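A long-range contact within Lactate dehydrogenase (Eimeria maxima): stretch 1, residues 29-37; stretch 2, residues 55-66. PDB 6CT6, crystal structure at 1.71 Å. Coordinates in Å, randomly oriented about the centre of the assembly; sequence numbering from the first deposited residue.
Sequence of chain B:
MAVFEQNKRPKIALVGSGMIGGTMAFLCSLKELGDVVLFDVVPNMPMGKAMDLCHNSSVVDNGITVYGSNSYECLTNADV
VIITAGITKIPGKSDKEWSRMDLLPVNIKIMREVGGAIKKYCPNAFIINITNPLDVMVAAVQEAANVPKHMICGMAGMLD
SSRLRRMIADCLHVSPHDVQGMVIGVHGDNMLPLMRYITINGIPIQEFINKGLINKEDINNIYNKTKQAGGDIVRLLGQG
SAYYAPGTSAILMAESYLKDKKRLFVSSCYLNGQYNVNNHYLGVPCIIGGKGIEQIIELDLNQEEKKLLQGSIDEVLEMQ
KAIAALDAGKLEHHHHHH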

# COMPACT_ATOMS: atom_id res chain seq x y z
N SER B 29 -0.25 -8.60 -5.33
CA SER B 29 -1.53 -8.55 -6.03
C SER B 29 -1.43 -7.70 -7.29
O SER B 29 -1.83 -8.13 -8.38
CB SER B 29 -2.60 -8.00 -5.09
OG SER B 29 -3.84 -7.83 -5.74
N LEU B 30 -0.88 -6.49 -7.17
CA LEU B 30 -0.83 -5.56 -8.29
C LEU B 30 0.10 -6.06 -9.39
O LEU B 30 -0.19 -5.89 -10.58
CB LEU B 30 -0.38 -4.18 -7.81
CG LEU B 30 -1.31 -3.43 -6.85
CD1 LEU B 30 -0.58 -2.22 -6.26
CD2 LEU B 30 -2.58 -2.98 -7.55
N LYS B 31 1.22 -6.67 -9.02
CA LYS B 31 2.22 -7.12 -9.99
C LYS B 31 1.98 -8.53 -10.51
O LYS B 31 2.69 -8.96 -11.42
CB LYS B 31 3.63 -7.05 -9.37
CG LYS B 31 4.12 -5.65 -9.04
CD LYS B 31 5.44 -5.67 -8.27
CE LYS B 31 6.63 -5.96 -9.18
NZ LYS B 31 6.94 -4.84 -10.10
N GLU B 32 0.99 -9.24 -9.97
CA GLU B 32 0.79 -10.66 -10.29
C GLU B 32 2.08 -11.43 -10.11
O GLU B 32 2.45 -12.27 -10.93
CB GLU B 32 0.25 -10.84 -11.71
CG GLU B 32 -1.06 -10.15 -11.98
CD GLU B 32 -1.53 -10.35 -13.40
OE1 GLU B 32 -1.53 -11.51 -13.88
OE2 GLU B 32 -1.87 -9.34 -14.06
N LEU B 33 2.79 -11.14 -9.02
CA LEU B 33 4.09 -11.76 -8.81
C LEU B 33 3.97 -13.20 -8.35
O LEU B 33 4.81 -14.04 -8.69
CB LEU B 33 4.89 -10.95 -7.79
CG LEU B 33 6.33 -11.40 -7.56
CD1 LEU B 33 7.12 -11.41 -8.86
CD2 LEU B 33 6.99 -10.50 -6.54
N GLY B 34 2.92 -13.51 -7.60
CA GLY B 34 2.69 -14.86 -7.12
C GLY B 34 1.64 -14.83 -6.03
O GLY B 34 1.21 -13.77 -5.58
N ASP B 35 1.22 -16.03 -5.63
CA ASP B 35 0.32 -16.14 -4.50
C ASP B 35 1.07 -15.85 -3.20
O ASP B 35 2.29 -16.02 -3.11
CB ASP B 35 -0.32 -17.53 -4.45
CG ASP B 35 -1.40 -17.71 -5.51
OD1 ASP B 35 -1.86 -16.70 -6.08
OD2 ASP B 35 -1.81 -18.87 -5.75
N VAL B 36 0.33 -15.37 -2.20
CA VAL B 36 0.90 -14.81 -0.99
C VAL B 36 0.21 -15.41 0.22
O VAL B 36 -1.01 -15.60 0.21
CB VAL B 36 0.75 -13.27 -0.97
CG1 VAL B 36 1.30 -12.68 0.33
CG2 VAL B 36 1.43 -12.64 -2.17
N VAL B 37 0.97 -15.69 1.27
CA VAL B 37 0.42 -15.92 2.60
C VAL B 37 0.92 -14.82 3.53
O VAL B 37 2.13 -14.61 3.67
CB VAL B 37 0.76 -17.32 3.16
CG1 VAL B 37 2.26 -17.53 3.29
CG2 VAL B 37 0.08 -17.49 4.52
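Stretch 2 (55-66) HNSSVVDNGITV

Stretch 2 follows the same course as stretch 1, helix first and extended chain last, and the two touch at intervals, from Ser29 against Asn56 and Ser57 to Val36 against Val66. It enters as the last turn or so of a helix, residues 55 to 59; Val60 is the first residue to leave helical torsions, Asp61 takes a positive phi of 71°, and the chain then extends through Ile64 and Thr65 to the strand residue Val66. Stretch 1 leaves its helix at Glu32, which itself has positive phi (51°) and closes the helix in a Schellman motif, and becomes a strand at Asp35. The register is set by CA pairs: Ser29 CA lies 5.5 Å from Ser57 CA, Asp35 CA 5.2 Å from Thr65 CA, and Val36 CA 4.7 Å from Val66 CA.

At the extended end the contact is parallel β-structure. The amide of Val36 donates to the carbonyl of Thr65, N to O 3.0 Å, and the bond is nearly straight. Val66 CA approaches Val36 O at 3.3 Å, a CA-H...O contact beside that bond. The side chain of Asp35 extends the ladder by one rung: its OD1 accepts the amide of Thr65, OD1 to N 3.0 Å, at an almost linear angle. A short carboxylate suits this place because it can stand in for a main-chain carbonyl. Its other oxygen accepts a hydrogen bond from a water, OD2 to the water oxygen 2.8 Å, and that water accepts from Thr65, whose OG1 lies 2.9 Å from the same water oxygen.

At the helical end, small polar side chains do the joining. Ser29 OG receives the amide of Asn56, ND2 to OG 3.0 Å, and is hydrogen-bonded to Ser57 with OG to OG 2.8 Å. Serine's short side chain lets the two backbones come close while still offering a group that can both give and accept a proton. Asn62 then uses both ends of its amide: ND2 donates to the carbonyl of Ser29, ND2 to O 3.0 Å, while OD1 accepts from the amide of Ile64, OD1 to N 3.0 Å. It thus ties the end of the first helix to the turn of its own stretch. A water bridges this corner, accepting from Asn62 ND2 at 3.1 Å and donating to Val60 O at 2.9 Å, with a weak bond to Glu32 OE2 at 3.3 Å, each measured to the water oxygen.

Ile64 packs by van der Waals contact against the main chain of stretch 1: CG2 lies 4.0 Å from Ser29 CA, while CD1 reaches Glu32 CA at 3.7 Å. The same methyl CG2, 3.5 Å from Gly34 O, covers that oxygen without being able to donate a hydrogen bond to it. A branched side chain with a long arm suits a position that must touch both the helix end and the following loop. Beside the helix ends, Leu30 CD2 meets Val60 CG1 at 4.2 Å; in the strands, Val36 CB lies 4.1 Å from Val66 CG2, the two valines sharing one face of the sheet.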

# COMPACT_ATOMS: atom_id res chain seq x y z
N HIS B 55 -10.04 -9.23 -2.76
CA HIS B 55 -10.91 -8.28 -3.44
C HIS B 55 -10.11 -7.37 -4.36
O HIS B 55 -10.52 -7.10 -5.50
CB HIS B 55 -11.69 -7.45 -2.42
CG HIS B 55 -12.53 -8.27 -1.49
ND1 HIS B 55 -13.01 -7.78 -0.30
CD2 HIS B 55 -12.99 -9.54 -1.58
CE1 HIS B 55 -13.72 -8.71 0.31
NE2 HIS B 55 -13.72 -9.80 -0.45
N ASN B 56 -8.96 -6.88 -3.89
CA ASN B 56 -8.15 -5.98 -4.70
C ASN B 56 -7.75 -6.64 -6.02
O ASN B 56 -7.84 -6.03 -7.09
CB ASN B 56 -6.90 -5.55 -3.93
CG ASN B 56 -6.06 -4.56 -4.71
OD1 ASN B 56 -6.39 -3.37 -4.78
ND2 ASN B 56 -4.97 -5.04 -5.30
N SER B 57 -7.30 -7.90 -5.96
CA SER B 57 -6.95 -8.62 -7.18
C SER B 57 -8.09 -8.55 -8.19
O SER B 57 -7.88 -8.30 -9.38
CB SER B 57 -6.61 -10.08 -6.85
OG SER B 57 -5.34 -10.19 -6.22
N SER B 58 -9.32 -8.76 -7.71
CA SER B 58 -10.49 -8.68 -8.59
C SER B 58 -10.67 -7.27 -9.14
O SER B 58 -11.04 -7.09 -10.31
CB SER B 58 -11.74 -9.15 -7.84
OG SER B 58 -12.89 -9.07 -8.64
N VAL B 59 -10.42 -6.25 -8.31
CA VAL B 59 -10.49 -4.87 -8.79
C VAL B 59 -9.61 -4.70 -10.02
O VAL B 59 -9.99 -4.01 -10.97
CB VAL B 59 -10.09 -3.89 -7.67
CG1 VAL B 59 -10.02 -2.45 -8.20
CG2 VAL B 59 -11.07 -3.96 -6.48
N VAL B 60 -8.42 -5.30 -10.01
CA VAL B 60 -7.48 -5.16 -11.12
C VAL B 60 -7.49 -6.39 -12.04
O VAL B 60 -6.55 -6.59 -12.81
CB VAL B 60 -6.05 -4.86 -10.63
CG1 VAL B 60 -6.02 -3.53 -9.87
CG2 VAL B 60 -5.52 -5.99 -9.76
N ASP B 61 -8.53 -7.21 -11.97
CA ASP B 61 -8.83 -8.22 -13.00
C ASP B 61 -7.85 -9.39 -13.02
O ASP B 61 -7.62 -9.98 -14.07
CB ASP B 61 -8.88 -7.58 -14.40
CG ASP B 61 -10.00 -6.57 -14.55
OD1 ASP B 61 -11.11 -6.84 -14.05
OD2 ASP B 61 -9.77 -5.51 -15.17
N ASN B 62 -7.25 -9.76 -11.88
CA ASN B 62 -6.45 -10.97 -11.83
C ASN B 62 -6.90 -11.82 -10.65
O ASN B 62 -7.68 -11.39 -9.79
CB ASN B 62 -4.94 -10.67 -11.77
CG ASN B 62 -4.49 -10.10 -10.43
OD1 ASN B 62 -4.78 -10.65 -9.37
ND2 ASN B 62 -3.75 -9.00 -10.49
N GLY B 63 -6.40 -13.06 -10.62
CA GLY B 63 -6.81 -14.02 -9.62
C GLY B 63 -5.71 -14.39 -8.65
O GLY B 63 -5.68 -15.52 -8.14
N ILE B 64 -4.79 -13.46 -8.38
CA ILE B 64 -3.82 -13.66 -7.32
C ILE B 64 -4.57 -13.91 -6.02
O ILE B 64 -5.52 -13.20 -5.69
CB ILE B 64 -2.88 -12.45 -7.21
CG1 ILE B 64 -1.97 -12.33 -8.43
CG2 ILE B 64 -2.06 -12.50 -5.92
CD1 ILE B 64 -0.93 -13.45 -8.58
N THR B 65 -4.14 -14.92 -5.27
CA THR B 65 -4.75 -15.26 -3.99
C THR B 65 -3.81 -14.86 -2.86
O THR B 65 -2.64 -15.24 -2.85
CB THR B 65 -5.07 -16.75 -3.91
OG1 THR B 65 -5.93 -17.12 -4.99
CG2 THR B 65 -5.77 -17.08 -2.59
N VAL B 66 -4.34 -14.10 -1.91
CA VAL B 66 -3.64 -13.80 -0.66
C VAL B 66 -4.36 -14.55 0.46
O VAL B 66 -5.58 -14.44 0.60
CB VAL B 66 -3.60 -12.29 -0.36
CG1 VAL B 66 -2.83 -12.01 0.92
CG2 VAL B 66 -2.97 -11.53 -1.52
O HOH W 1 -3.71 -6.90 -12.76
O HOH W 2 -4.54 -19.25 -6.46